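Local coordinates for protein 1-deoxy-D-xylulose 5-phosphate reductoisomerase (Zymomonas mobilis, PDB 1R0K) that catalyses the NADPH-dependent rearrangement and reduction of 1-deoxy-D-xylulose 5-phosphate to 2-C-methyl-D-erythritol 4-phosphate, an early step of isoprenoid biosynthesis that requires a divalent metal ion, at residues B[209-214]-B[331-336]; B[195-200]-B[335-340]. All coordinates share one frame; numbering follows the deposited sequence.

Interaction 1: B[209-214]-B[331-336]; sequences SIDSAT and IAVAAF
Ile210 carries most of the apolar contact, meeting Val333 with the root of its side chain and Phe336 with its far end. Its CB rests 3.7 Å from Val333 CG1, and its two branches flank the same methyl: CG1 and CG2 are each 3.9 Å from Val333 CG1. The two side chains point in opposite directions and slide past one another, so they overlap along their flanks. Chi1 of -57° sets Ile210 CG1 opposite the carbonyl carbon, and from there CD1 reaches the rim of the Phe336 ring, 3.7 Å from CE2. That methyl lies in the plane of the ring, at its edge. Ile346 of helix 345-356 touches both Ile210 and Phe336.

The polar side of the contact is slight. Asp211 OD1 passes 3.7 Å from Val333 CG2, a van der Waals approach with the two side chains roughly perpendicular. The carboxylate is held by residues beyond the two segments: OD2 forms a salt bridge with Lys207 NZ, and OD1 accepts a hydrogen bond from Asn329 ND2, one turn before Val333. These two partners hold the group on both oxygens beside the valine methyl.

The segment axes run 10.7 Å apart at 103°, nearly at right angles, which confines the overlap to a small patch. This is crossed helix packing, joining helix 206-214, which bears Ser212 of the predicted 1-deoxy-D-xylulose 5-phosphate site, to helix 321-337 of the C-terminal part of reductoisomerase.

Interaction 2: B[195-200]-B[335-340]; sequences RAVQHP and AFLDKK
Val197 and Leu337 meet methyl to methyl, with Val197 CG1 3.7 Å from Leu337 CD2. Leu337 reaches across with the end of its side chain: CG stands opposite the carbonyl carbon (chi1 -69°), chi2 of 174° stretches CD1 away from CA, and the second methyl, CD2, is the one that meets Val197. Next to this pair, Ala196 CB sits at the edge of the Phe336 ring, in its plane, 3.9 Å from CE2. The contact is small and wholly apolar, more buried at Ala196 and Phe336 than at the valine and leucine.

Behind these side chains, Val197 O accepts a hydrogen bond from His199 ND1, 3.0 Å long and almost straight at 174°. The donor lies in the carbonyl plane and the oxygen in the plane of the imidazole, so the bond fixes the turn of the ring. Its other nitrogen, NE2, is hydrogen-bonded to Ser203 N. On the opposite segment the helix closes with a Schellman motif: Lys339 has positive phi, Lys339 N bonds to Phe336 O at 2.8 Å, and Lys340 N bonds to Ala335 O at 2.9 Å. Lys339 NZ also reaches helix 193-196 through a salt bridge with Glu194.

A Schellman-capped helix end thus packs on the short helix 193-196, whose following loop carries His199, predicted to bind 1-deoxy-D-xylulose 5-phosphate.

In the fold
From the N terminus, the seven-stranded parallel sheet is complete by strand 145-148, well before either contact begins. Residues 195-200 come first, then 209-214 on the next helix; the chain goes on through three strands of the mixed sheet before helix 321-337 meets both. Interaction 2 closes the longer loop, with 134 residues between its segments, and interaction 1 nests inside it, the two sharing Ala335 and Phe336. The centres are 7 Å apart, and Ile210 CD1 comes within 3.6 Å of Ala196 CB, making one continuous apolar patch. Together they tie helices 193-196 and 206-214 to the end of helix 321-337, linking predicted substrate-binding segments to the C-terminal helices.

Interaction 1: B[209-214]-B[331-336]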
loop_
_atom_site.group_PDB
_atom_site.type_symbol
_atom_site.label_atom_id
_atom_site.label_comp_id
_atom_site.label_asym_id
_atom_site.label_seq_id
_atom_site.Cartn_x
_atom_site.Cartn_y
_atom_site.Cartn_z
ATOM N N SER B 209 15.557 -24.081 2.905
ATOM C CA SER B 209 15.568 -23.985 4.362
ATOM C C SER B 209 16.870 -23.384 4.884
ATOM O O SER B 209 16.853 -22.519 5.761
ATOM C CB SER B 209 15.357 -25.363 4.988
ATOM O OG SER B 209 14.065 -25.862 4.680
ATOM N N ILE B 210 18.002 -23.837 4.349
ATOM C CA ILE B 210 19.289 -23.323 4.806
ATOM C C ILE B 210 19.454 -21.838 4.485
ATOM O O ILE B 210 19.910 -21.064 5.331
ATOM C CB ILE B 210 20.465 -24.128 4.201
ATOM C CG1 ILE B 210 20.308 -25.612 4.549
ATOM C CG2 ILE B 210 21.787 -23.609 4.739
ATOM C CD1 ILE B 210 20.202 -25.898 6.041
ATOM N N ASP B 211 19.076 -21.440 3.271
ATOM C CA ASP B 211 19.184 -20.043 2.865
ATOM C C ASP B 211 18.339 -19.149 3.769
ATOM O O ASP B 211 18.679 -17.986 4.015
ATOM C CB ASP B 211 18.751 -19.864 1.406
ATOM C CG ASP B 211 19.780 -20.391 0.422
ATOM O OD1 ASP B 211 20.955 -20.573 0.817
ATOM O OD2 ASP B 211 19.415 -20.607 -0.754
ATOM N N SER B 212 17.232 -19.696 4.252
ATOM C CA SER B 212 16.357 -18.955 5.150
ATOM C C SER B 212 17.062 -18.817 6.505
ATOM O O SER B 212 17.042 -17.761 7.128
ATOM C CB SER B 212 15.035 -19.707 5.320
ATOM O OG SER B 212 14.240 -19.132 6.343
ATOM N N ALA B 213 17.707 -19.895 6.936
ATOM C CA ALA B 213 18.408 -19.922 8.213
ATOM C C ALA B 213 19.602 -18.971 8.255
ATOM O O ALA B 213 19.862 -18.342 9.275
ATOM C CB ALA B 213 18.859 -21.349 8.521
ATOM N N THR B 214 20.325 -18.859 7.144
ATOM C CA THR B 214 21.493 -17.983 7.085
ATOM C C THR B 214 21.105 -16.585 6.614
ATOM O O THR B 214 21.897 -15.647 6.701
ATOM C CB THR B 214 22.537 -18.519 6.101
ATOM O OG1 THR B 214 21.988 -18.486 4.780
ATOM C CG2 THR B 214 22.926 -19.954 6.449
ATOM N N ILE B 331 27.330 -24.446 -3.361
ATOM C CA ILE B 331 28.341 -25.405 -2.941
ATOM C C ILE B 331 28.445 -25.470 -1.424
ATOM O O ILE B 331 28.449 -26.552 -0.844
ATOM C CB ILE B 331 29.735 -25.024 -3.515
ATOM C CG1 ILE B 331 29.716 -25.148 -5.036
ATOM C CG2 ILE B 331 30.819 -25.917 -2.928
ATOM C CD1 ILE B 331 29.541 -26.573 -5.520
ATOM N N ALA B 332 28.530 -24.305 -0.790
ATOM C CA ALA B 332 28.655 -24.233 0.657
ATOM C C ALA B 332 27.472 -24.879 1.373
ATOM O O ALA B 332 27.659 -25.640 2.319
ATOM C CB ALA B 332 28.809 -22.780 1.094
ATOM N N VAL B 333 26.256 -24.568 0.927
ATOM C CA VAL B 333 25.062 -25.146 1.540
ATOM C C VAL B 333 25.085 -26.672 1.413
ATOM O O VAL B 333 24.849 -27.390 2.384
ATOM C CB VAL B 333 23.775 -24.579 0.882
ATOM C CG1 VAL B 333 22.554 -25.355 1.343
ATOM C CG2 VAL B 333 23.621 -23.105 1.242
ATOM N N ALA B 334 25.385 -27.166 0.214
ATOM C CA ALA B 334 25.445 -28.606 -0.019
ATOM C C ALA B 334 26.492 -29.251 0.888
ATOM O O ALA B 334 26.283 -30.348 1.406
ATOM C CB ALA B 334 25.771 -28.886 -1.489
ATOM N N ALA B 335 27.618 -28.566 1.080
ATOM C CA ALA B 335 28.688 -29.075 1.936
ATOM C C ALA B 335 28.187 -29.176 3.372
ATOM O O ALA B 335 28.453 -30.158 4.064
ATOM C CB ALA B 335 29.898 -28.153 1.869
ATOM N N PHE B 336 27.466 -28.152 3.820
ATOM C CA PHE B 336 26.921 -28.154 5.169
ATOM C C PHE B 336 25.972 -29.335 5.330
ATOM O O PHE B 336 26.090 -30.107 6.277
ATOM C CB PHE B 336 26.167 -26.849 5.455
ATOM C CG PHE B 336 25.394 -26.871 6.749
ATOM C CD1 PHE B 336 26.049 -27.079 7.965
ATOM C CD2 PHE B 336 24.015 -26.709 6.751
ATOM C CE1 PHE B 336 25.337 -27.127 9.166
ATOM C CE2 PHE B 336 23.290 -26.754 7.944
ATOM C CZ PHE B 336 23.953 -26.965 9.154
#

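Interaction 2: B[195-200]-B[335-340]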
loop_
_atom_site.group_PDB
_atom_site.type_symbol
_atom_site.label_atom_id
_atom_site.label_comp_id
_atom_site.label_asym_id
_atom_site.label_seq_id
_atom_site.Cartn_x
_atom_site.Cartn_y
_atom_site.Cartn_z
ATOM N N ARG B 195 18.744 -30.153 12.153
ATOM C CA ARG B 195 17.938 -29.140 12.820
ATOM C C ARG B 195 17.606 -27.983 11.889
ATOM O O ARG B 195 16.468 -27.508 11.852
ATOM C CB ARG B 195 18.665 -28.595 14.052
ATOM C CG ARG B 195 17.706 -28.089 15.118
ATOM C CD ARG B 195 17.828 -26.605 15.413
ATOM N NE ARG B 195 18.984 -26.285 16.243
ATOM C CZ ARG B 195 19.011 -25.295 17.132
ATOM N NH1 ARG B 195 17.944 -24.533 17.314
ATOM N NH2 ARG B 195 20.114 -25.052 17.827
ATOM N N ALA B 196 18.607 -27.545 11.129
ATOM C CA ALA B 196 18.461 -26.417 10.209
ATOM C C ALA B 196 17.401 -26.558 9.121
ATOM O O ALA B 196 16.802 -25.569 8.703
ATOM C CB ALA B 196 19.805 -26.108 9.566
ATOM N N VAL B 197 17.165 -27.775 8.656
ATOM C CA VAL B 197 16.184 -27.978 7.596
ATOM C C VAL B 197 14.753 -28.134 8.098
ATOM O O VAL B 197 13.814 -28.147 7.301
ATOM C CB VAL B 197 16.535 -29.208 6.742
ATOM C CG1 VAL B 197 17.913 -29.028 6.124
ATOM C CG2 VAL B 197 16.497 -30.463 7.597
ATOM N N GLN B 198 14.588 -28.260 9.413
ATOM C CA GLN B 198 13.259 -28.413 9.996
ATOM C C GLN B 198 12.366 -27.221 9.686
ATOM O O GLN B 198 12.782 -26.069 9.811
ATOM C CB GLN B 198 13.357 -28.600 11.515
ATOM C CG GLN B 198 13.959 -29.929 11.940
ATOM C CD GLN B 198 13.117 -31.117 11.507
ATOM O OE1 GLN B 198 12.109 -30.964 10.811
ATOM N NE2 GLN B 198 13.531 -32.314 11.916
ATOM N N HIS B 199 11.136 -27.510 9.277
ATOM C CA HIS B 199 10.160 -26.477 8.953
ATOM C C HIS B 199 8.775 -27.027 9.270
ATOM O O HIS B 199 8.614 -28.230 9.463
ATOM C CB HIS B 199 10.242 -26.097 7.469
ATOM C CG HIS B 199 10.054 -27.254 6.536
ATOM N ND1 HIS B 199 11.039 -28.189 6.298
ATOM C CD2 HIS B 199 8.983 -27.642 5.802
ATOM C CE1 HIS B 199 10.585 -29.102 5.458
ATOM N NE2 HIS B 199 9.339 -28.794 5.143
ATOM N N PRO B 200 7.756 -26.154 9.336
ATOM C CA PRO B 200 6.388 -26.594 9.635
ATOM C C PRO B 200 5.920 -27.745 8.746
ATOM O O PRO B 200 5.378 -27.526 7.660
ATOM C CB PRO B 200 5.570 -25.326 9.423
ATOM C CG PRO B 200 6.514 -24.262 9.865
ATOM C CD PRO B 200 7.817 -24.686 9.223
ATOM N N ALA B 335 27.618 -28.566 1.080
ATOM C CA ALA B 335 28.688 -29.075 1.936
ATOM C C ALA B 335 28.187 -29.176 3.372
ATOM O O ALA B 335 28.453 -30.158 4.064
ATOM C CB ALA B 335 29.898 -28.153 1.869
ATOM N N PHE B 336 27.466 -28.152 3.820
ATOM C CA PHE B 336 26.921 -28.154 5.169
ATOM C C PHE B 336 25.972 -29.335 5.330
ATOM O O PHE B 336 26.090 -30.107 6.277
ATOM C CB PHE B 336 26.167 -26.849 5.455
ATOM C CG PHE B 336 25.394 -26.871 6.749
ATOM C CD1 PHE B 336 26.049 -27.079 7.965
ATOM C CD2 PHE B 336 24.015 -26.709 6.751
ATOM C CE1 PHE B 336 25.337 -27.127 9.166
ATOM C CE2 PHE B 336 23.290 -26.754 7.944
ATOM C CZ PHE B 336 23.953 -26.965 9.154
ATOM N N LEU B 337 25.030 -29.468 4.400
ATOM C CA LEU B 337 24.066 -30.560 4.441
ATOM C C LEU B 337 24.759 -31.921 4.412
ATOM O O LEU B 337 24.279 -32.884 5.015
ATOM C CB LEU B 337 23.094 -30.450 3.266
ATOM C CG LEU B 337 22.121 -29.270 3.350
ATOM C CD1 LEU B 337 21.322 -29.184 2.064
ATOM C CD2 LEU B 337 21.195 -29.439 4.549
ATOM N N ASP B 338 25.893 -31.991 3.717
ATOM C CA ASP B 338 26.660 -33.234 3.613
ATOM C C ASP B 338 27.570 -33.402 4.833
ATOM O O ASP B 338 28.341 -34.357 4.923
ATOM C CB ASP B 338 27.513 -33.227 2.341
ATOM C CG ASP B 338 28.096 -34.590 2.022
ATOM O OD1 ASP B 338 29.189 -34.644 1.419
ATOM O OD2 ASP B 338 27.459 -35.609 2.365
ATOM N N LYS B 339 27.485 -32.448 5.757
ATOM C CA LYS B 339 28.263 -32.462 6.992
ATOM C C LYS B 339 29.774 -32.359 6.812
ATOM O O LYS B 339 30.539 -33.029 7.507
ATOM C CB LYS B 339 27.919 -33.715 7.804
ATOM C CG LYS B 339 26.440 -33.816 8.131
ATOM C CD LYS B 339 26.134 -35.015 8.998
ATOM C CE LYS B 339 24.662 -35.052 9.374
ATOM N NZ LYS B 339 24.375 -36.187 10.285
ATOM N N LYS B 340 30.203 -31.506 5.886
ATOM C CA LYS B 340 31.626 -31.315 5.638
ATOM C C LYS B 340 32.121 -30.025 6.285
ATOM O O LYS B 340 33.323 -29.841 6.477
ATOM C CB LYS B 340 31.911 -31.286 4.132
ATOM C CG LYS B 340 31.834 -32.649 3.456
ATOM C CD LYS B 340 32.346 -32.575 2.020
ATOM C CE LYS B 340 32.417 -33.952 1.377
ATOM N NZ LYS B 340 33.012 -33.884 0.013
#